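Side-chain contacts in Ras GTPase-activating-like protein IQGAP2 (Homo sapiens, PDB 5CJP), which probably binds GTP-loaded Rho-family GTPases such as Cdc42 through a helical domain related to Ras GTPase activators, without necessarily speeding hydrolysis: residues L197-Y200 with G201-Y204; P91-I94 with K95-S99; K207-K210 with N211-E215; T70-E73 with E74-S78. One frame throughout, in Å; residues are numbered along the deposited sequence.

Contact 1 (L197-Y200 with G201-Y204)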
# COMPACT_ATOMS: atom_id res chain seq x y z
N LEU E 197 11.31 -27.92 14.89
CA LEU E 197 11.02 -26.56 14.47
C LEU E 197 10.35 -26.53 13.10
O LEU E 197 10.01 -25.47 12.61
CB LEU E 197 12.31 -25.74 14.41
CG LEU E 197 13.01 -25.37 15.72
CD1 LEU E 197 14.21 -24.48 15.40
CD2 LEU E 197 12.05 -24.63 16.63
N LEU E 198 10.20 -27.69 12.48
CA LEU E 198 9.54 -27.75 11.19
C LEU E 198 8.06 -27.45 11.40
O LEU E 198 7.51 -27.64 12.48
CB LEU E 198 9.68 -29.15 10.56
CG LEU E 198 10.98 -29.49 9.83
CD1 LEU E 198 10.77 -30.76 9.05
CD2 LEU E 198 11.35 -28.37 8.89
N PRO E 199 7.38 -26.96 10.36
CA PRO E 199 5.96 -26.64 10.47
C PRO E 199 5.11 -27.90 10.53
O PRO E 199 5.38 -28.86 9.81
CB PRO E 199 5.67 -25.85 9.18
CG PRO E 199 7.00 -25.29 8.81
CD PRO E 199 7.96 -26.43 9.12
N TYR E 200 4.10 -27.89 11.39
CA TYR E 200 3.19 -29.05 11.51
C TYR E 200 2.62 -29.44 10.14
O TYR E 200 2.73 -30.60 9.72
CB TYR E 200 2.02 -28.73 12.45
CG TYR E 200 0.93 -29.78 12.35
CD1 TYR E 200 1.12 -31.07 12.83
CD2 TYR E 200 -0.26 -29.50 11.67
CE1 TYR E 200 0.17 -32.07 12.64
CE2 TYR E 200 -1.23 -30.49 11.47
CZ TYR E 200 -1.01 -31.77 11.96
OH TYR E 200 -1.97 -32.76 11.74
N GLY E 201 2.02 -28.46 9.45
CA GLY E 201 1.43 -28.71 8.14
C GLY E 201 2.36 -29.39 7.14
O GLY E 201 1.95 -30.28 6.39
N LEU E 202 3.61 -28.97 7.10
CA LEU E 202 4.56 -29.60 6.19
C LEU E 202 4.81 -31.06 6.61
O LEU E 202 4.88 -31.96 5.76
CB LEU E 202 5.88 -28.83 6.21
CG LEU E 202 6.99 -29.43 5.35
CD1 LEU E 202 6.43 -29.73 3.99
CD2 LEU E 202 8.18 -28.46 5.26
N ARG E 203 4.96 -31.29 7.91
CA ARG E 203 5.21 -32.63 8.41
C ARG E 203 4.00 -33.50 8.14
O ARG E 203 4.13 -34.68 7.82
CB ARG E 203 5.49 -32.63 9.93
CG ARG E 203 6.88 -32.15 10.33
CD ARG E 203 7.14 -32.30 11.82
NE ARG E 203 7.37 -33.68 12.25
CZ ARG E 203 7.68 -34.03 13.50
NH1 ARG E 203 7.80 -33.11 14.44
NH2 ARG E 203 7.89 -35.31 13.82
N TYR E 204 2.83 -32.89 8.25
CA TYR E 204 1.60 -33.64 8.04
C TYR E 204 1.44 -34.09 6.59
O TYR E 204 1.03 -35.22 6.33
CB TYR E 204 0.40 -32.81 8.48
CG TYR E 204 -0.90 -33.47 8.14
CD1 TYR E 204 -1.23 -34.72 8.66
CD2 TYR E 204 -1.79 -32.87 7.24
CE1 TYR E 204 -2.42 -35.37 8.29
CE2 TYR E 204 -2.96 -33.50 6.87
CZ TYR E 204 -3.27 -34.75 7.39
OH TYR E 204 -4.43 -35.38 6.98
O HOH W 1 7.74 -30.13 14.26

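Contact 2 (P91-I94 with K95-S99)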
# COMPACT_ATOMS: atom_id res chain seq x y z
N PRO E 91 3.86 -32.57 -9.30
CA PRO E 91 2.48 -32.24 -8.93
C PRO E 91 2.37 -30.82 -8.41
O PRO E 91 3.16 -30.42 -7.55
CB PRO E 91 2.15 -33.30 -7.89
CG PRO E 91 3.45 -33.50 -7.21
CD PRO E 91 4.41 -33.58 -8.38
N THR E 92 1.41 -30.06 -8.90
CA THR E 92 1.31 -28.67 -8.46
C THR E 92 0.89 -28.52 -7.01
O THR E 92 1.17 -27.50 -6.39
CB THR E 92 0.44 -27.84 -9.44
OG1 THR E 92 -0.52 -27.07 -8.71
CG2 THR E 92 -0.23 -28.72 -10.43
N VAL E 93 0.26 -29.54 -6.45
CA VAL E 93 -0.15 -29.48 -5.06
C VAL E 93 1.10 -29.47 -4.18
O VAL E 93 1.11 -28.84 -3.14
CB VAL E 93 -0.96 -30.71 -4.62
CG1 VAL E 93 -1.47 -30.53 -3.20
CG2 VAL E 93 -2.10 -30.93 -5.58
N ILE E 94 2.12 -30.19 -4.61
CA ILE E 94 3.35 -30.23 -3.84
C ILE E 94 4.08 -28.89 -3.95
O ILE E 94 4.70 -28.42 -2.99
CB ILE E 94 4.24 -31.37 -4.32
CG1 ILE E 94 3.60 -32.70 -3.88
CG2 ILE E 94 5.66 -31.23 -3.77
CD1 ILE E 94 3.53 -32.82 -2.43
N LYS E 95 3.97 -28.26 -5.10
CA LYS E 95 4.60 -26.96 -5.34
C LYS E 95 3.99 -25.93 -4.40
O LYS E 95 4.68 -25.09 -3.82
CB LYS E 95 4.37 -26.53 -6.79
CG LYS E 95 5.30 -25.45 -7.29
CD LYS E 95 5.04 -25.17 -8.76
CE LYS E 95 5.15 -26.46 -9.59
NZ LYS E 95 4.57 -26.35 -11.00
N MET E 96 2.68 -26.02 -4.22
CA MET E 96 1.97 -25.08 -3.37
C MET E 96 2.23 -25.40 -1.91
O MET E 96 2.41 -24.50 -1.08
CB MET E 96 0.48 -25.13 -3.67
CG MET E 96 -0.34 -24.13 -2.88
SD MET E 96 -1.94 -23.89 -3.66
CE MET E 96 -2.91 -24.10 -2.31
N VAL E 97 2.26 -26.69 -1.59
CA VAL E 97 2.51 -27.12 -0.23
C VAL E 97 3.85 -26.59 0.21
O VAL E 97 3.98 -26.10 1.33
CB VAL E 97 2.51 -28.66 -0.11
CG1 VAL E 97 3.23 -29.09 1.18
CG2 VAL E 97 1.08 -29.16 -0.11
N VAL E 98 4.84 -26.69 -0.67
CA VAL E 98 6.18 -26.21 -0.35
C VAL E 98 6.28 -24.71 -0.19
O VAL E 98 6.87 -24.24 0.77
CB VAL E 98 7.20 -26.67 -1.41
CG1 VAL E 98 8.52 -25.93 -1.24
CG2 VAL E 98 7.41 -28.17 -1.29
N SER E 99 5.72 -23.94 -1.13
CA SER E 99 5.77 -22.48 -1.05
C SER E 99 5.03 -21.98 0.17
O SER E 99 5.55 -21.17 0.92
CB SER E 99 5.14 -21.83 -2.28
OG SER E 99 5.87 -22.10 -3.46

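Contact 3 (K207-K210 with N211-E215)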
# COMPACT_ATOMS: atom_id res chain seq x y z
N LYS E 207 3.54 -36.91 5.87
CA LYS E 207 2.88 -38.09 6.40
C LYS E 207 1.82 -38.59 5.41
O LYS E 207 1.82 -39.75 5.03
CB LYS E 207 2.22 -37.78 7.74
CG LYS E 207 1.36 -38.91 8.26
CD LYS E 207 0.85 -38.56 9.64
CE LYS E 207 -0.29 -39.44 10.04
NZ LYS E 207 -0.71 -39.08 11.40
N VAL E 208 0.93 -37.69 5.00
CA VAL E 208 -0.10 -38.04 4.03
C VAL E 208 0.54 -38.63 2.78
O VAL E 208 0.12 -39.66 2.28
CB VAL E 208 -0.90 -36.82 3.57
CG1 VAL E 208 -1.61 -37.12 2.25
CG2 VAL E 208 -1.89 -36.42 4.65
N LEU E 209 1.56 -37.94 2.28
CA LEU E 209 2.27 -38.37 1.10
C LEU E 209 2.76 -39.80 1.25
O LEU E 209 2.45 -40.66 0.43
CB LEU E 209 3.44 -37.42 0.83
CG LEU E 209 4.49 -37.85 -0.20
CD1 LEU E 209 3.81 -38.26 -1.47
CD2 LEU E 209 5.47 -36.71 -0.45
N LYS E 210 3.54 -40.05 2.29
CA LYS E 210 4.08 -41.39 2.54
C LYS E 210 3.01 -42.47 2.68
O LYS E 210 3.05 -43.48 2.00
CB LYS E 210 4.96 -41.36 3.80
CG LYS E 210 5.38 -42.73 4.31
CD LYS E 210 6.76 -42.67 4.97
CE LYS E 210 6.79 -43.39 6.31
NZ LYS E 210 6.12 -42.58 7.36
N ASN E 211 2.04 -42.25 3.57
CA ASN E 211 0.99 -43.22 3.80
C ASN E 211 0.12 -43.45 2.59
O ASN E 211 -0.59 -44.45 2.51
CB ASN E 211 0.10 -42.80 4.97
CG ASN E 211 0.89 -42.61 6.26
OD1 ASN E 211 2.01 -43.11 6.39
ND2 ASN E 211 0.31 -41.88 7.21
N SER E 212 0.17 -42.53 1.64
CA SER E 212 -0.64 -42.64 0.44
C SER E 212 0.07 -43.50 -0.59
O SER E 212 -0.55 -44.41 -1.19
CB SER E 212 -0.90 -41.26 -0.12
OG SER E 212 -1.85 -41.32 -1.16
N ILE E 213 1.36 -43.22 -0.82
CA ILE E 213 2.13 -44.03 -1.78
C ILE E 213 2.16 -45.47 -1.29
O ILE E 213 2.03 -46.39 -2.09
CB ILE E 213 3.58 -43.51 -1.96
CG1 ILE E 213 3.57 -42.30 -2.89
CG2 ILE E 213 4.46 -44.52 -2.57
CD1 ILE E 213 2.67 -41.33 -2.43
N HIS E 214 2.32 -45.65 0.01
CA HIS E 214 2.36 -46.98 0.60
C HIS E 214 1.03 -47.69 0.42
O HIS E 214 0.98 -48.89 0.21
CB HIS E 214 2.68 -46.92 2.09
CG HIS E 214 2.63 -48.25 2.78
ND1 HIS E 214 2.46 -48.38 4.15
CD2 HIS E 214 2.73 -49.51 2.30
CE1 HIS E 214 2.46 -49.66 4.47
NE2 HIS E 214 2.62 -50.37 3.37
N GLU E 215 -0.06 -46.94 0.51
CA GLU E 215 -1.37 -47.54 0.36
C GLU E 215 -1.56 -48.09 -1.05
O GLU E 215 -2.16 -49.15 -1.23
CB GLU E 215 -2.47 -46.52 0.66
CG GLU E 215 -3.88 -47.11 0.66
CD GLU E 215 -4.95 -46.09 0.28
OE1 GLU E 215 -6.15 -46.45 0.32
OE2 GLU E 215 -4.59 -44.94 -0.07

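Contact 4 (T70-E73 with E74-S78)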
# COMPACT_ATOMS: atom_id res chain seq x y z
N THR E 70 -6.53 -34.21 0.16
CA THR E 70 -7.33 -34.83 -0.88
C THR E 70 -6.75 -34.62 -2.28
O THR E 70 -6.87 -35.50 -3.13
CB THR E 70 -8.76 -34.31 -0.85
OG1 THR E 70 -8.80 -33.04 -1.51
CG2 THR E 70 -9.23 -34.13 0.58
N ALA E 71 -6.13 -33.47 -2.51
CA ALA E 71 -5.54 -33.19 -3.81
C ALA E 71 -4.31 -34.06 -4.02
O ALA E 71 -4.08 -34.55 -5.13
CB ALA E 71 -5.16 -31.70 -3.92
N LEU E 72 -3.51 -34.25 -2.98
CA LEU E 72 -2.33 -35.09 -3.11
C LEU E 72 -2.77 -36.54 -3.34
O LEU E 72 -2.18 -37.24 -4.16
CB LEU E 72 -1.44 -34.99 -1.86
CG LEU E 72 -0.14 -35.82 -1.78
CD1 LEU E 72 0.71 -35.70 -3.04
CD2 LEU E 72 0.63 -35.36 -0.57
N GLU E 73 -3.80 -37.00 -2.63
CA GLU E 73 -4.25 -38.38 -2.83
C GLU E 73 -4.92 -38.47 -4.19
O GLU E 73 -4.85 -39.50 -4.87
CB GLU E 73 -5.23 -38.80 -1.73
CG GLU E 73 -4.62 -38.77 -0.35
CD GLU E 73 -5.64 -38.98 0.74
OE1 GLU E 73 -6.76 -38.43 0.63
OE2 GLU E 73 -5.32 -39.69 1.71
N GLU E 74 -5.57 -37.39 -4.60
CA GLU E 74 -6.23 -37.34 -5.89
C GLU E 74 -5.15 -37.59 -6.94
O GLU E 74 -5.30 -38.42 -7.84
CB GLU E 74 -6.85 -35.96 -6.11
CG GLU E 74 -7.82 -35.88 -7.27
CD GLU E 74 -9.18 -36.44 -6.92
OE1 GLU E 74 -9.70 -37.25 -7.72
OE2 GLU E 74 -9.73 -36.07 -5.86
N GLU E 75 -4.06 -36.86 -6.81
CA GLU E 75 -2.92 -36.95 -7.72
C GLU E 75 -2.33 -38.36 -7.79
O GLU E 75 -2.11 -38.91 -8.87
CB GLU E 75 -1.84 -35.97 -7.26
CG GLU E 75 -0.55 -35.97 -8.07
CD GLU E 75 -0.69 -35.24 -9.39
OE1 GLU E 75 -1.69 -34.51 -9.54
OE2 GLU E 75 0.20 -35.38 -10.26
N ILE E 76 -2.05 -38.92 -6.61
CA ILE E 76 -1.47 -40.25 -6.52
C ILE E 76 -2.34 -41.32 -7.17
O ILE E 76 -1.92 -41.95 -8.14
CB ILE E 76 -1.20 -40.60 -5.06
CG1 ILE E 76 -0.09 -39.70 -4.53
CG2 ILE E 76 -0.79 -42.04 -4.93
CD1 ILE E 76 -0.10 -39.54 -3.04
N LYS E 77 -3.55 -41.53 -6.65
CA LYS E 77 -4.42 -42.52 -7.27
C LYS E 77 -5.12 -41.93 -8.47
O LYS E 77 -6.33 -41.73 -8.44
CB LYS E 77 -5.47 -43.03 -6.28
CG LYS E 77 -6.25 -44.21 -6.85
CD LYS E 77 -7.45 -44.59 -5.99
CE LYS E 77 -8.24 -45.72 -6.65
NZ LYS E 77 -9.50 -46.03 -5.92
N SER E 78 -4.37 -41.65 -9.53
CA SER E 78 -4.92 -41.05 -10.74
C SER E 78 -3.84 -40.73 -11.76
O SER E 78 -4.08 -40.75 -12.96
CB SER E 78 -5.68 -39.77 -10.39
OG SER E 78 -6.03 -39.06 -11.56

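Contact 1 (L197-Y200 with G201-Y204)
Tyr-200 spreads one face of its ring over the CB of Tyr-204, one helical turn further on. This CH-pi contact puts Tyr-204 CB 4.2 Å from the Tyr-200 ring centroid, 23° off the ring normal and displaced toward the rim. The two rings run side by side in the same direction with their planes at 12°, but they are slid apart, centroids 5.9 Å from each other, and barely overlap. With CG anti to the backbone N (chi1 167°), the Tyr-200 ring is carried forward along the helix, until its OH lies 3.7 Å from Tyr-204 CD1. Both hydroxyls go on to a neighbouring segment, Tyr-200 OH bonding to the carbonyl of Pro-315 and Tyr-204 OH to Glu-316.

These residues form the first turn of helix 200-216 in the all-helical GAP-like domain. Pro-199 holds the N-cap position, and its O accepts from Arg-203 N at 3.1 Å; Tyr-200 O accepts from Tyr-204 N. A leucine in place of Tyr-200 would probably deprive the Pro-315 carbonyl of its hydroxyl donor and Tyr-204 CB of its flat support.

On the loop side, Leu-198 CB touches Arg-203 CG at 4.1 Å. A water at the edge of the guanidinium, in its plane, accepts from Arg-203 NH1 at 3.0 Å and donates to Leu-198 O, while NE and NH2 bind the carbonyls of Ala-311 and Glu-310.

Contact 2 (P91-I94 with K95-S99)
The opening turns of helix 92-102, a buried helix of the GAP-like domain, set Val-93 against Val-97 and Ile-94 against Val-98 in two adjoining i to i+4 pairs. On one ridge, Val-93 CG1 meets Val-97 CG2 at 4.2 Å. The rotation of Val-97 explains the choice of methyl: CG1 is anti to the backbone N (chi1 161°), which turns CG2 back beside that N and over the preceding turn. Next to it, Ile-94 CG2 meets Val-98 CG2 at 4.3 Å, again with the valine branch that lies beside its own N.

Each pair is matched by a backbone bond, Val-97 N to Val-93 O and Val-98 N to Ile-94 O. Pro-91 O, at the N-cap position, receives weak bonds from Ile-94 N and Lys-95 N. Val-93 and Val-97 pack on helix 58-79, Val-93 also on Phe-33 of helix 25-34; Ile-94 and Val-98 pack on helix 222-243; Met-96 reaches helices 25-34, 37-54 and 58-79.

Lys-95 follows the more accessible flank, its CB 3.4 Å from Thr-92 O. Its chain runs back toward the helix start, bent at chi3 (-55°), and NZ makes a weak bond to Asn-90 OD1. Its carbonyl serves two donors of one residue: Ser-99 N at 3.1 Å and Ser-99 OG at 3.2 Å reach Lys-95 O from opposite faces of the carbonyl plane.

Contact 3 (K207-K210 with N211-E215)
Leu-209 and Ile-213 lie side by side and point the same way, with CD1 of each forming the apolar contact between them. On another flank Asn-211 lies obliquely across the stem of Lys-207, its ND2 3.3 Å from Lys-207 CG. The asparagine reaches this position because CG is beside its backbone N (chi1 -58°), which turns the amide back toward the preceding turn. ND2 also comes within 3.4 Å of Lys-207 O, but the angle is too poor for a hydrogen bond, and that carbonyl is instead taken by Asn-211 N at 2.9 Å.

The backbone beneath is that of helix 200-216, with one local irregularity. Leu-209 O accepts from Ile-213 N at 3.1 Å, nearly along the C=O axis, and from Ser-212 N at 3.2 Å, which sits well above the carbonyl plane. The regular bond from Ser-212 N to Val-208 O is correspondingly weak.

Further out, helices 58-79 and 222-243 both cover the Leu-209 and Ile-213 side chains, through Leu-72 and Ile-76 on the first and Leu-225, Ile-228 and Leu-232 on the second. The Lys-207 chain is extended beyond CG, so its amine passes the amide and reaches Glu-316 in a salt bridge and the carbonyl of Val-314. The lysine thus divides its chemistry: its charge is met by a distant segment, its aliphatic carbons meet the asparagine amide, and its carbonyl is bonded by Asn-211 N.

Contact 4 (T70-E73 with E74-S78)
Four successive i to i+4 hydrogen bonds, from Glu-74 N to Thr-70 O through Lys-77 N to Glu-73 O, keep this segment helical with donor-acceptor distances of 2.7 to 3.0 Å. Across one turn, Leu-72 and Ile-76 meet at an angle, Ile-76 CD1 lying 3.9 Å from both CG and CD1 of the leucine. The isoleucine is placed for this by its CG1, which stands beside the backbone N (chi1 -67°) and leads back over the turn, passing 3.2 Å from Leu-72 O before CD1 reaches the leucine.

This is the C-terminal part of helix 58-79, amphipathic in the manner of helices at the surface of an all-helical domain. Leu-72 and Ile-76 make its buried face and pack on Leu-209 and Ile-213 of helix 200-216; Ala-71, a little further round the helix, meets Val-93 of helix 92-102.

Three consecutive glutamates mark the other sides. Glu-74 folds back at chi2 (79°), so that OE2 comes to 4.0 Å from Thr-70 O, an approach of two acceptors and no bond. Glu-73 sets out differently, CG beside its backbone N, and its carboxylate ends on another side. Near the helix C-terminus their charge would probably be unfavourable to the helix dipole, which the Lys-216 amine may partly offset.

At Lys-77 the chain enters an inverse gamma turn, in which Ser-78 N makes a weak bond to Ile-76 O. The amine of Lys-216, from helix 200-216, also donates to Ile-76 O.

Three helices meet here, and contact 4 is the common partner. Its helix touches contact 3 through Ile-213 CD1 and Ile-76 CD1, 3.4 Å apart, the two centres lying about 10 Å from each other. It touches contact 2 through Val-93 CG2 and Ala-71 CB at 3.6 Å, with centres about 13 Å apart. Contacts 1 and 3 occupy successive parts of helix 200-216, centres about 16 Å apart, whereas contacts 1 and 2 come near without touching. A bound GTP lies about 12 Å from the Pro-91 side chain of contact 2. Separately, a GTP pocket is formed by Asn-57, Arg-59, Glu-60 and Tyr-326, the first three around the start of the helix of contact 4.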